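Local coordinates for protein cellulose 1,4-beta-cellobiosidase (Thermobifida fusca, PDB 4JJJ) that probably hydrolyses cellulose to cellobiose as a cellobiohydrolase, this chain being its glycoside hydrolase family 48 catalytic module with an (alpha/alpha)6 fold, at residues V183-P188 / G558-Y563; M37-P42 / P547-L552. The protein carries 1 engineered substitution. One frame throughout, in Å; residues are numbered along the deposited sequence. Where two conformers were deposited one is given.

Contact 1: V183-P188 / G558-Y563; sequences VWETIP and GSEGLY. With CA (calcium ion), chain E.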
ATOM      1  N   VAL A 183       9.069  -4.241   9.811  1.00  5.79           N
ATOM      2  CA  VAL A 183       9.706  -4.902   8.627  1.00  5.94           C
ATOM      3  C   VAL A 183      10.877  -5.751   9.048  1.00  5.85           C
ATOM      4  O   VAL A 183      11.264  -6.729   8.397  1.00  5.88           O
ATOM      5  CB  VAL A 183      10.101  -3.800   7.608  1.00  6.43           C
ATOM      6  CG1 VAL A 183      11.141  -2.860   8.203  1.00  6.92           C
ATOM      7  CG2 VAL A 183      10.477  -4.420   6.265  1.00  6.55           C
ATOM      8  N   TRP A 184      11.533  -5.371  10.173  1.00  6.08           N
ATOM      9  CA  TRP A 184      12.749  -6.070  10.702  1.00  6.52           C
ATOM     10  C   TRP A 184      12.409  -7.339  11.462  1.00  6.78           C
ATOM     11  O   TRP A 184      13.327  -8.090  11.758  1.00  7.64           O
ATOM     12  CB  TRP A 184      13.530  -5.163  11.599  1.00  6.67           C
ATOM     13  CG  TRP A 184      13.960  -3.924  10.953  1.00  7.00           C
ATOM     14  CD1 TRP A 184      13.270  -2.741  10.931  1.00  7.77           C
ATOM     15  CD2 TRP A 184      15.020  -3.795  10.035  1.00  7.23           C
ATOM     16  NE1 TRP A 184      13.942  -1.823  10.119  1.00  7.86           N
ATOM     17  CE2 TRP A 184      15.018  -2.459   9.554  1.00  7.68           C
ATOM     18  CE3 TRP A 184      16.036  -4.645   9.632  1.00  8.58           C
ATOM     19  CZ2 TRP A 184      15.968  -2.002   8.609  1.00  8.69           C
ATOM     20  CZ3 TRP A 184      16.973  -4.186   8.717  1.00  8.53           C
ATOM     21  CH2 TRP A 184      16.958  -2.897   8.250  1.00  8.61           C
ATOM     22  N   GLU A 185      11.118  -7.546  11.792  1.00  6.35           N
ATOM     23  CA  GLU A 185      10.694  -8.547  12.804  1.00  6.42           C
ATOM     24  C   GLU A 185       9.811  -9.622  12.282  1.00  6.79           C
ATOM     25  O   GLU A 185       9.288 -10.391  13.052  1.00  6.35           O
ATOM     26  CB  GLU A 185      10.060  -7.804  13.984  1.00  7.36           C
ATOM     27  CG  GLU A 185      11.034  -6.894  14.781  1.00  8.19           C
ATOM     28  CD  GLU A 185      10.370  -5.926  15.685  1.00  9.69           C
ATOM     29  OE1 GLU A 185       9.412  -5.292  15.265  1.00  9.45           O
ATOM     30  OE2 GLU A 185      10.786  -5.723  16.819  1.00  8.25           O
ATOM     31  N   THR A 186       9.646  -9.733  10.947  1.00  5.61           N
ATOM     32  CA  THR A 186       8.774 -10.715  10.316  1.00  6.19           C
ATOM     33  C   THR A 186       9.574 -11.994   9.998  1.00  6.54           C
ATOM     34  O   THR A 186      10.813 -11.994   9.952  1.00  6.70           O
ATOM     35  CB  THR A 186       8.278 -10.196   8.939  1.00  6.51           C
ATOM     36  OG1 THR A 186       9.483  -9.931   8.128  1.00  7.12           O
ATOM     37  CG2 THR A 186       7.450  -8.918   9.148  1.00  6.76           C
ATOM     38  N   ILE A 187       8.845 -13.058   9.740  1.00  6.41           N
ATOM     39  CA  ILE A 187       9.392 -14.310   9.207  1.00  6.29           C
ATOM     40  C   ILE A 187       8.706 -14.480   7.815  1.00  6.23           C
ATOM     41  O   ILE A 187       7.531 -14.849   7.701  1.00  6.28           O
ATOM     42  CB  ILE A 187       9.148 -15.526  10.147  1.00  6.52           C
ATOM     43  CG1 ILE A 187       9.788 -15.241  11.505  1.00  6.66           C
ATOM     44  CG2 ILE A 187       9.616 -16.774   9.435  1.00  6.40           C
ATOM     45  CD1 ILE A 187       9.304 -16.180  12.568  1.00  7.52           C
ATOM     46  N   PRO A 188       9.475 -14.157   6.719  1.00  6.46           N
ATOM     47  CA  PRO A 188       8.930 -14.350   5.401  1.00  6.40           C
ATOM     48  C   PRO A 188       8.513 -15.801   5.153  1.00  6.64           C
ATOM     49  O   PRO A 188       9.239 -16.716   5.519  1.00  8.17           O
ATOM     50  CB  PRO A 188      10.023 -13.852   4.426  1.00  6.41           C
ATOM     51  CG  PRO A 188      10.855 -12.936   5.317  1.00  6.45           C
ATOM     52  CD  PRO A 188      10.872 -13.683   6.682  1.00  6.55           C
ATOM     53  N   GLY A 558      12.733  -9.553  24.508  1.00 13.71           N
ATOM     54  CA  GLY A 558      11.556  -9.427  25.325  1.00 14.42           C
ATOM     55  C   GLY A 558      10.577  -8.334  24.926  1.00 14.99           C
ATOM     56  O   GLY A 558       9.476  -8.301  25.447  1.00 14.80           O
ATOM     57  N   SER A 559      10.955  -7.436  24.018  1.00 13.82           N
ATOM     58  CA  SER A 559      10.018  -6.459  23.425  1.00 13.19           C
ATOM     59  C   SER A 559      10.295  -6.136  21.965  1.00 13.12           C
ATOM     60  O   SER A 559       9.328  -5.845  21.274  1.00 11.09           O
ATOM     61  CB  SER A 559       9.968  -5.183  24.183  1.00 16.88           C
ATOM     62  OG  SER A 559      11.211  -4.688  24.304  1.00 22.31           O
ATOM     63  N   GLU A 560      11.566  -6.196  21.549  1.00 10.63           N
ATOM     64  CA  GLU A 560      11.975  -5.868  20.178  1.00  9.78           C
ATOM     65  C   GLU A 560      12.873  -6.958  19.640  1.00 10.55           C
ATOM     66  O   GLU A 560      13.578  -7.679  20.420  1.00 11.17           O
ATOM     67  CB  GLU A 560      12.596  -4.503  20.101  1.00  9.65           C
ATOM     68  CG  GLU A 560      11.759  -3.387  20.718  1.00  9.80           C
ATOM     69  CD  GLU A 560      10.523  -3.051  19.892  1.00  9.66           C
ATOM     70  OE1 GLU A 560      10.450  -3.488  18.743  1.00  9.65           O
ATOM     71  OE2 GLU A 560       9.653  -2.352  20.486  1.00 11.32           O
ATOM     72  N   GLY A 561      12.980  -7.057  18.299  1.00  9.94           N
ATOM     73  CA  GLY A 561      13.807  -8.064  17.641  1.00  9.50           C
ATOM     74  C   GLY A 561      12.996  -9.209  17.160  1.00  9.88           C
ATOM     75  O   GLY A 561      11.778  -9.269  17.377  1.00  9.25           O
ATOM     76  N   LEU A 562      13.638 -10.180  16.523  1.00  9.26           N
ATOM     77  CA  LEU A 562      12.912 -11.280  15.884  1.00  8.83           C
ATOM     78  C   LEU A 562      12.460 -12.304  16.877  1.00 10.94           C
ATOM     79  O   LEU A 562      13.299 -12.954  17.550  1.00 11.77           O
ATOM     80  CB  LEU A 562      13.829 -11.945  14.845  1.00  8.47           C
ATOM     81  CG  LEU A 562      13.212 -13.136  14.141  1.00  8.88           C
ATOM     82  CD1 LEU A 562      11.828 -12.857  13.554  1.00  8.30           C
ATOM     83  CD2 LEU A 562      14.188 -13.671  13.174  1.00  9.76           C
ATOM     84  N   TYR A 563      11.143 -12.365  17.101  1.00  9.26           N
ATOM     85  CA  TYR A 563      10.570 -13.405  17.933  1.00  9.56           C
ATOM     86  C   TYR A 563      10.338 -14.697  17.198  1.00  9.31           C
ATOM     87  O   TYR A 563       9.778 -14.724  16.115  1.00  7.32           O
ATOM     88  CB  TYR A 563       9.223 -12.904  18.547  1.00  9.76           C
ATOM     89  CG  TYR A 563       8.539 -13.892  19.489  1.00  8.95           C
ATOM     90  CD1 TYR A 563       9.100 -14.058  20.731  1.00 10.38           C
ATOM     91  CD2 TYR A 563       7.488 -14.663  19.088  1.00  9.41           C
ATOM     92  CE1 TYR A 563       8.525 -14.955  21.622  1.00  9.88           C
ATOM     93  CE2 TYR A 563       6.873 -15.573  19.973  1.00 10.01           C
ATOM     94  CZ  TYR A 563       7.475 -15.728  21.218  1.00 10.42           C
ATOM     95  OH  TYR A 563       6.914 -16.599  22.099  1.00 10.46           O
TER
HETATM   96 CA    CA E 704       8.759  -4.123  17.230  1.00  8.03          CA
HETATM   97  O   HOH W   1       9.144 -10.715  15.862  1.00  8.81           O
HETATM   98  O   HOH W   2       8.292  -5.771  18.829  1.00  8.96           O
HETATM   99  O   HOH W   3       7.578  -2.497  18.740  1.00  8.78           O

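Contact 2: M37-P42 / P547-L552; sequences MIVEAP and PSWDRL. With CA (calcium ion), chain F; GLC (alpha-D-glucopyranose), chain C; BGC (beta-D-glucopyranose), chain B; BGC (beta-D-glucopyranose), chain D.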
ATOM      1  N   MET A  37      19.546  -4.290  -1.741  0.50  5.88           N
ATOM      2  CA  MET A  37      19.582  -4.153  -0.231  0.50  5.99           C
ATOM      3  C   MET A  37      18.778  -2.943   0.206  0.50  5.48           C
ATOM      4  O   MET A  37      19.295  -1.802   0.224  0.50  6.87           O
ATOM      5  CB  MET A  37      20.985  -4.142   0.331  0.50  6.52           C
ATOM      6  CG  MET A  37      21.027  -4.139   1.883  0.50  6.94           C
ATOM      7  SD  MET A  37      22.631  -4.602   2.562  0.50  7.78           S
ATOM      8  CE  MET A  37      22.286  -4.438   4.287  0.50  8.58           C
ATOM      9  N   ILE A  38      17.543  -3.228   0.604  1.00  5.57           N
ATOM     10  CA  ILE A  38      16.609  -2.214   0.961  1.00  5.29           C
ATOM     11  C   ILE A  38      15.554  -2.863   1.830  1.00  5.00           C
ATOM     12  O   ILE A  38      15.009  -3.910   1.490  1.00  5.48           O
ATOM     13  CB  ILE A  38      15.981  -1.528  -0.320  1.00  5.36           C
ATOM     14  CG1 ILE A  38      14.985  -0.412   0.088  1.00  5.54           C
ATOM     15  CG2 ILE A  38      15.361  -2.521  -1.248  1.00  6.17           C
ATOM     16  CD1 ILE A  38      14.729   0.504  -1.082  1.00  5.94           C
ATOM     17  N   VAL A  39      15.273  -2.239   2.984  1.00  4.71           N
ATOM     18  CA  VAL A  39      14.393  -2.818   3.968  1.00  5.11           C
ATOM     19  C   VAL A  39      13.486  -1.696   4.542  1.00  5.71           C
ATOM     20  O   VAL A  39      13.938  -0.780   5.255  1.00  7.48           O
ATOM     21  CB  VAL A  39      15.173  -3.500   5.140  1.00  5.21           C
ATOM     22  CG1 VAL A  39      14.243  -4.097   6.139  1.00  5.73           C
ATOM     23  CG2 VAL A  39      16.185  -4.528   4.510  1.00  5.11           C
ATOM     24  N   GLU A  40      12.202  -1.715   4.127  1.00  5.16           N
ATOM     25  CA  GLU A  40      11.332  -0.566   4.466  1.00  5.51           C
ATOM     26  C   GLU A  40       9.865  -0.905   4.523  1.00  5.82           C
ATOM     27  O   GLU A  40       9.117  -0.371   5.334  1.00  7.20           O
ATOM     28  CB  GLU A  40      11.599   0.657   3.575  1.00  5.24           C
ATOM     29  CG  GLU A  40      11.372   0.436   2.083  1.00  5.25           C
ATOM     30  CD  GLU A  40      12.050   1.497   1.181  1.00  5.49           C
ATOM     31  OE1 GLU A  40      12.932   2.221   1.662  1.00  6.53           O
ATOM     32  OE2 GLU A  40      11.534   1.547   0.025  1.00  5.10           O
ATOM     33  N   ALA A  41       9.381  -1.738   3.634  1.00  5.71           N
ATOM     34  CA  ALA A  41       8.032  -2.221   3.569  1.00  5.43           C
ATOM     35  C   ALA A  41       8.055  -3.624   3.003  1.00  5.25           C
ATOM     36  O   ALA A  41       7.896  -4.532   3.762  1.00  6.12           O
ATOM     37  CB  ALA A  41       7.016  -1.276   2.887  1.00  6.20           C
ATOM     38  N   PRO A  42       8.522  -3.815   1.756  1.00  5.43           N
ATOM     39  CA  PRO A  42       9.198  -5.062   1.379  1.00  5.64           C
ATOM     40  C   PRO A  42      10.525  -5.072   2.139  1.00  5.48           C
ATOM     41  O   PRO A  42      10.967  -4.016   2.616  1.00  6.58           O
ATOM     42  CB  PRO A  42       9.340  -4.970  -0.139  1.00  5.68           C
ATOM     43  CG  PRO A  42       9.477  -3.532  -0.366  1.00  6.55           C
ATOM     44  CD  PRO A  42       8.561  -2.815   0.610  1.00  5.78           C
ATOM     45  N   PRO A 547      20.340   5.165   5.102  1.00 10.78           N
ATOM     46  CA  PRO A 547      19.431   4.336   5.893  1.00 11.35           C
ATOM     47  C   PRO A 547      20.123   3.788   7.154  1.00 11.53           C
ATOM     48  O   PRO A 547      21.347   3.831   7.316  1.00 11.02           O
ATOM     49  CB  PRO A 547      19.026   3.173   4.957  1.00 12.89           C
ATOM     50  CG  PRO A 547      19.825   3.352   3.790  1.00 12.86           C
ATOM     51  CD  PRO A 547      20.544   4.637   3.742  1.00 11.13           C
ATOM     52  N   SER A 548      19.341   3.385   8.156  0.50 12.48           N
ATOM     53  CA  SER A 548      19.925   2.716   9.334  0.50 12.20           C
ATOM     54  C   SER A 548      19.693   1.220   9.282  0.50 10.15           C
ATOM     55  O   SER A 548      18.657   0.764   8.874  0.50 10.12           O
ATOM     56  CB  SER A 548      19.417   3.265  10.668  0.50 14.82           C
ATOM     57  OG  SER A 548      18.054   3.055  10.836  0.50 17.68           O
ATOM     58  N   TRP A 549      20.650   0.494   9.837  1.00  9.59           N
ATOM     59  CA  TRP A 549      20.762  -0.948   9.724  1.00  7.91           C
ATOM     60  C   TRP A 549      20.905  -1.697  11.069  1.00  9.00           C
ATOM     61  O   TRP A 549      21.101  -2.897  11.037  1.00 10.91           O
ATOM     62  CB  TRP A 549      22.038  -1.254   8.910  1.00  7.50           C
ATOM     63  CG  TRP A 549      21.962  -0.694   7.533  1.00  8.41           C
ATOM     64  CD1 TRP A 549      22.604   0.437   7.092  1.00  8.67           C
ATOM     65  CD2 TRP A 549      21.160  -1.172   6.414  1.00  8.12           C
ATOM     66  NE1 TRP A 549      22.262   0.660   5.757  1.00  8.42           N
ATOM     67  CE2 TRP A 549      21.396  -0.293   5.324  1.00  7.74           C
ATOM     68  CE3 TRP A 549      20.276  -2.257   6.219  1.00  8.17           C
ATOM     69  CZ2 TRP A 549      20.765  -0.426   4.119  1.00  8.08           C
ATOM     70  CZ3 TRP A 549      19.665  -2.408   4.991  1.00  9.24           C
ATOM     71  CH2 TRP A 549      19.940  -1.497   3.945  1.00  8.83           C
ATOM     72  N   ASP A 550      20.839  -0.985  12.152  1.00 10.38           N
ATOM     73  CA  ASP A 550      21.189  -1.564  13.415  1.00 11.51           C
ATOM     74  C   ASP A 550      20.238  -2.645  13.860  1.00 12.24           C
ATOM     75  O   ASP A 550      20.573  -3.479  14.730  1.00 13.10           O
ATOM     76  CB  ASP A 550      21.259  -0.477  14.476  1.00 15.10           C
ATOM     77  CG  ASP A 550      19.982   0.210  14.615  1.00 18.78           C
ATOM     78  OD1 ASP A 550      19.647   0.995  13.694  1.00 26.29           O
ATOM     79  OD2 ASP A 550      19.252  -0.006  15.587  1.00 30.25           O
ATOM     80  N   ARG A 551      19.041  -2.759  13.312  1.00  9.75           N
ATOM     81  CA  ARG A 551      18.185  -3.878  13.745  1.00  9.05           C
ATOM     82  C   ARG A 551      18.419  -5.203  13.021  1.00  9.25           C
ATOM     83  O   ARG A 551      17.813  -6.214  13.359  1.00 12.43           O
ATOM     84  CB  ARG A 551      16.716  -3.461  13.531  1.00  8.68           C
ATOM     85  CG  ARG A 551      16.377  -2.203  14.272  1.00  8.83           C
ATOM     86  CD  ARG A 551      14.990  -1.593  14.039  1.00  9.47           C
ATOM     87  NE  ARG A 551      13.980  -2.511  14.561  1.00  9.56           N
ATOM     88  CZ  ARG A 551      12.687  -2.188  14.789  1.00 10.48           C
ATOM     89  NH1 ARG A 551      12.198  -1.007  14.377  1.00 12.30           N
ATOM     90  NH2 ARG A 551      11.883  -3.075  15.307  1.00 10.18           N
ATOM     91  N   LEU A 552      19.311  -5.218  12.057  0.70 10.14           N
ATOM     92  CA  LEU A 552      19.428  -6.405  11.272  0.70 12.03           C
ATOM     93  C   LEU A 552      20.012  -7.603  12.042  0.70 10.59           C
ATOM     94  O   LEU A 552      19.712  -8.732  11.735  0.70 10.04           O
ATOM     95  CB  LEU A 552      20.140  -6.057   9.986  0.70 15.41           C
ATOM     96  CG  LEU A 552      21.585  -5.912   9.823  0.70 18.79           C
ATOM     97  CD1 LEU A 552      22.237  -7.276   9.880  0.70 19.21           C
ATOM     98  CD2 LEU A 552      21.827  -5.237   8.464  0.70 19.18           C
TER
HETATM   99 CA    CA F 705      21.887  -4.334  16.240  1.00 15.43          CA
HETATM  100  C1  GLC C   1      11.890   6.431   3.545  0.50 13.96           C
HETATM  101  C2  GLC C   1      10.709   6.048   4.343  0.50 13.76           C
HETATM  102  C3  GLC C   1      10.084   4.739   3.794  0.50 13.44           C
HETATM  103  C4  GLC C   1       9.747   4.884   2.305  0.50 11.25           C
HETATM  104  C5  GLC C   1      11.022   5.376   1.615  0.50 11.33           C
HETATM  105  C6  GLC C   1      10.890   5.689   0.154  0.50 11.62           C
HETATM  106  O1  GLC C   1      12.735   5.368   3.749  0.50 14.06           O
HETATM  107  O2  GLC C   1      11.161   5.701   5.724  0.50 14.86           O
HETATM  108  O3  GLC C   1       8.966   4.335   4.566  0.50 14.63           O
HETATM  109  O4  GLC C   1       9.424   3.590   1.754  0.50  9.67           O
HETATM  110  O5  GLC C   1      11.466   6.598   2.209  0.50 12.92           O
HETATM  111  O6  GLC C   1      10.005   6.743   0.008  0.50 12.02           O
HETATM  112  C2  BGC B   1      10.229   6.209   4.455  0.50  5.92           C
HETATM  113  C3  BGC B   1       9.675   4.903   3.898  0.50  5.25           C
HETATM  114  C4  BGC B   1       9.656   4.932   2.356  0.50  4.54           C
HETATM  115  C5  BGC B   1      10.948   5.447   1.691  0.50  4.76           C
HETATM  116  C6  BGC B   1      10.778   5.780   0.207  0.50  4.76           C
HETATM  117  C1  BGC B   1      11.519   6.590   3.768  0.50  6.37           C
HETATM  118  O1  BGC B   1      11.918   7.887   4.321  0.50  9.23           O
HETATM  119  O2  BGC B   1      10.409   5.948   5.887  0.50  5.66           O
HETATM  120  O3  BGC B   1       8.357   4.654   4.398  0.50  5.82           O
HETATM  121  O4  BGC B   1       9.394   3.642   1.801  0.50  3.63           O
HETATM  122  O5  BGC B   1      11.377   6.651   2.327  0.50  5.70           O
HETATM  123  O6  BGC B   1       9.896   6.850  -0.018  0.50  4.84           O
HETATM  124  C2  BGC D   2       8.096   2.255   0.399  0.50  2.90           C
HETATM  125  C3  BGC D   2       6.710   1.984  -0.181  0.50  2.77           C
HETATM  126  C4  BGC D   2       5.633   2.048   0.940  0.50  2.76           C
HETATM  127  C5  BGC D   2       5.787   3.309   1.827  0.50  2.74           C
HETATM  128  C6  BGC D   2       4.848   3.246   3.008  0.50  2.74           C
HETATM  129  C1  BGC D   2       8.129   3.537   1.210  0.50  3.11           C
HETATM  130  O2  BGC D   2       9.039   2.389  -0.656  0.50  2.92           O
HETATM  131  O3  BGC D   2       6.758   0.688  -0.828  0.50  2.86           O
HETATM  132  O4  BGC D   2       4.332   2.009   0.318  0.50  2.67           O
HETATM  133  O5  BGC D   2       7.152   3.386   2.259  0.50  2.90           O
HETATM  134  O6  BGC D   2       5.078   2.083   3.780  0.50  2.72           O
HETATM  135  O   HOH W   4      21.550  -2.674  17.484  1.00 22.67           O
HETATM  136  O   HOH W   5      23.749  -3.572  15.285  1.00 21.50           O
HETATM  137  O   HOH W   6      23.346  -5.377  17.734  1.00 25.00           O

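Contact 1: V183-P188 / G558-Y563
A calcium site joins two loops here, with Glu185 and Glu560 supplying carboxylates from opposite segments and the carbonyl O of Arg180 and OD1 of Asp408 completing the protein ligands. Glu185 is bidentate, OE1 at 2.4 Å and OE2 at 2.6 Å from the calcium, whereas Glu560 gives OE1 alone, also at 2.4 Å. The two carboxylate planes lie only 11° apart. Glu185 OE2 and Glu560 OE1 stand 3.0 Å from each other, a repulsion presumably offset by the calcium both bind. The Glu560 chain bends at chi2 (-71°) to bring its CD round to the metal. Glu185 OE2 also accepts the backbone N-H of Gly561 on its anti lone pair (3.0 Å, 153°), while OE1 takes the N-H of Ser182. Waters 2 and 3 bind the metal too, donating to Ser559 O and Glu560 OE2 respectively. Farther along the loops, water 1 donates to Glu185 O and accepts from Tyr563 N, and Leu562 CD1 rests against Ile187 CG1 at 3.7 Å, the side chains crossing at about a right angle. With two metal bonds, two N-H donors and Arg551 close by, the Glu185 carboxylate is fixed in rotation and probably stays ionised.

Contact 2: M37-P42 / P547-L552
Met37, in the conformer given, lays its terminal methyl over one face of the Trp549 indole, a CH-pi contact between the loop before strand 47-49 and the loop after helix 519-533. CE sits 3.7 Å from the centroid of the six-membered ring, 23° off the normal. Its closest ring atom is CZ3, at 3.4 Å from CE, so the methyl is displaced toward the rim. SD lies farther back and oblique, 4.7 Å from the same centroid, which adds a Met-aromatic contact. The two side chains meet tip to tip: chi1 of -174° sets Met37 CG anti to the backbone N, 3.5 Å from Trp549 CH2, and the extended chain beyond carries SD and CE on across the ring. Val39 adds its CG2 at the indole edge, near the ring plane. Val600 of helix 597-604 packs against Met37, Trp549 and Leu552, making this a small apolar cluster.

Each loop has a polar task beyond that cluster. On the 547-552 side, the carbonyl O of Asp550 binds a calcium ion together with Asp553 and Asp554. On the 37-42 side, the chain runs on into the glycan pocket, where Glu40 and Ala41 line the bound sugar. The carboxylate of Glu40 is gripped by Arg619 through OE1 and by His32 through OE2, and the O2 hydroxyl of the chain D glucose donates to Glu40 OE2 at 2.7 Å.

Overall arrangement
Both contacts are buried loop-to-loop joints on the same side of the catalytic module, their centres about 13 Å apart, and both draw on the long loop region between helix 519-533 and strand 570-571. Contact 1 is ionic, held by a calcium ion between its segments; contact 2 is apolar between its segments, its calcium and its sugar each touching one segment alone. The two meet directly: Arg551 of contact 2 forms a salt bridge from NH2 to Glu185 OE2 of contact 1 (3.2 Å) and another to Asp408, a calcium ligand. Trp184 packs on Val39, and Val183 on the backbone of Ala41 and Pro42, linking the calcium site to the glycan-pocket loop.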